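Local coordinates for ATP-binding protein (Mycobacterium tuberculosis, PDB 5UKV) that is the sensor kinase PhoR of a two-component system, which probably autophosphorylates on a histidine, seen here as its dimerisation and histidine-phosphotransfer (DHp) domain, at the interface of chains A and B. Sequence-based numbering; all coordinates share one arbitrary frame. Chains: chain A/B, ATP-binding protein.

The interface of chains A and B. Residues chain A 19, 22-23, 26; chain B 65-66, 69.
B:Leu69 reaches from helix 47-73 of one subunit and packs against helix 2-40 of the other, between the side chains of A:His23 and A:Arg26 and against A:Ser22. This is part of the helical bundle through which the DHp domain dimerises, and a twin patch with the chains exchanged lies across the two-fold axis. A:His23, in the sequence SHELRTP, is the phospho-acceptor histidine of the H-box. The two methyl groups of B:Leu69 face mainly different neighbours. CD2 lies over one face of the imidazole of A:His23, 3.6 Å from the ring centroid and displaced toward the rim, so that CD2 is 3.5 Å from NE2, the nitrogen phosphorylated in this kinase family. The methyl shields part of that face and may limit the ring's rotation. CG of A:His23 is anti to its carbonyl carbon (chi1 -77°), and the turn about chi2 (-61°) sets the ring's face toward the methyl, the two side chains crossing at about a right angle. On the other side, CD1 of B:Leu69 packs against the guanidinium of the poorly ordered A:Arg26, 3.5 Å from its NE. At the branch, CG of B:Leu69 meets CB of A:Ser22 at 3.6 Å.

A:Arg26 carries its guanidinium past the leucine toward B:Asp66. NH1 and the carboxylate oxygen OD1 form a salt bridge at 3.1 Å, but the two planes are turned 58° apart and the N-H does not point at the oxygen. As modelled, the pair is probably held by charge more than by a directed hydrogen bond, though the disorder of the arginine makes its exact geometry uncertain. Nearer its backbone, A:Arg26 passes obliquely by B:Val65, whose CG1 is 4.1 Å from the arginine CG. That same valine methyl points toward the backbone of helix 2-40 and lies 3.3 Å from the carbonyl O of A:Ser22.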
loop_
_atom_site.group_PDB
_atom_site.type_symbol
_atom_site.label_atom_id
_atom_site.label_comp_id
_atom_site.label_asym_id
_atom_site.label_seq_id
_atom_site.Cartn_x
_atom_site.Cartn_y
_atom_site.Cartn_z
ATOM N N THR A 19 0.967 7.047 -9.782
ATOM C CA THR A 19 1.563 5.889 -10.358
ATOM C C THR A 19 2.917 5.474 -9.711
ATOM O O THR A 19 3.111 4.328 -9.399
ATOM C CB THR A 19 1.660 6.138 -11.866
ATOM O OG1 THR A 19 0.321 6.473 -12.342
ATOM C CG2 THR A 19 2.246 5.017 -12.575
ATOM N N SER A 22 2.445 4.197 -6.078
ATOM C CA SER A 22 1.867 2.953 -6.023
ATOM C C SER A 22 2.706 1.772 -6.442
ATOM O O SER A 22 2.653 0.758 -5.748
ATOM C CB SER A 22 0.609 2.925 -6.818
ATOM O OG SER A 22 -0.232 3.995 -6.391
ATOM N N HIS A 23 3.540 1.966 -7.456
ATOM C CA HIS A 23 4.564 1.007 -7.815
ATOM C C HIS A 23 5.587 0.821 -6.739
ATOM O O HIS A 23 5.997 -0.316 -6.498
ATOM C CB HIS A 23 5.241 1.381 -9.153
ATOM C CG HIS A 23 4.406 1.060 -10.371
ATOM N ND1 HIS A 23 4.004 -0.207 -10.691
ATOM C CD2 HIS A 23 3.998 1.847 -11.394
ATOM C CE1 HIS A 23 3.360 -0.179 -11.842
ATOM N NE2 HIS A 23 3.343 1.056 -12.289
ATOM N N ARG A 26 4.026 -1.477 -4.294
ATOM C CA ARG A 26 3.851 -2.773 -4.854
ATOM C C ARG A 26 4.993 -3.719 -4.664
ATOM O O ARG A 26 4.789 -4.867 -4.501
ATOM C CB ARG A 26 3.573 -2.657 -6.322
ATOM C CG ARG A 26 2.418 -3.503 -6.684
ATOM C CD ARG A 26 2.528 -3.947 -8.097
ATOM N NE ARG A 26 1.462 -3.418 -8.885
ATOM C CZ ARG A 26 1.155 -3.932 -10.061
ATOM N NH1 ARG A 26 0.173 -3.434 -10.793
ATOM N NH2 ARG A 26 1.859 -4.949 -10.514
ATOM N N VAL B 65 -3.662 -0.923 -3.751
ATOM C CA VAL B 65 -2.612 -0.425 -4.582
ATOM C C VAL B 65 -3.021 -0.424 -6.087
ATOM O O VAL B 65 -2.831 0.551 -6.804
ATOM C CB VAL B 65 -1.289 -1.143 -4.286
ATOM C CG1 VAL B 65 -0.238 -0.724 -5.278
ATOM C CG2 VAL B 65 -0.833 -0.839 -2.779
ATOM N N ASP B 66 -3.564 -1.515 -6.565
ATOM C CA ASP B 66 -4.007 -1.570 -7.946
ATOM C C ASP B 66 -5.127 -0.579 -8.211
ATOM O O ASP B 66 -5.261 -0.061 -9.322
ATOM C CB ASP B 66 -4.419 -2.949 -8.339
ATOM C CG ASP B 66 -3.228 -3.830 -8.644
ATOM O OD1 ASP B 66 -2.065 -3.346 -8.594
ATOM O OD2 ASP B 66 -3.439 -5.027 -8.909
ATOM N N LEU B 69 -3.336 2.670 -8.950
ATOM C CA LEU B 69 -2.715 2.638 -10.260
ATOM C C LEU B 69 -3.801 2.816 -11.363
ATOM O O LEU B 69 -3.551 3.429 -12.371
ATOM C CB LEU B 69 -1.902 1.334 -10.484
ATOM C CG LEU B 69 -0.565 1.137 -9.687
ATOM C CD1 LEU B 69 -0.003 -0.287 -9.669
ATOM C CD2 LEU B 69 0.561 1.979 -10.322
#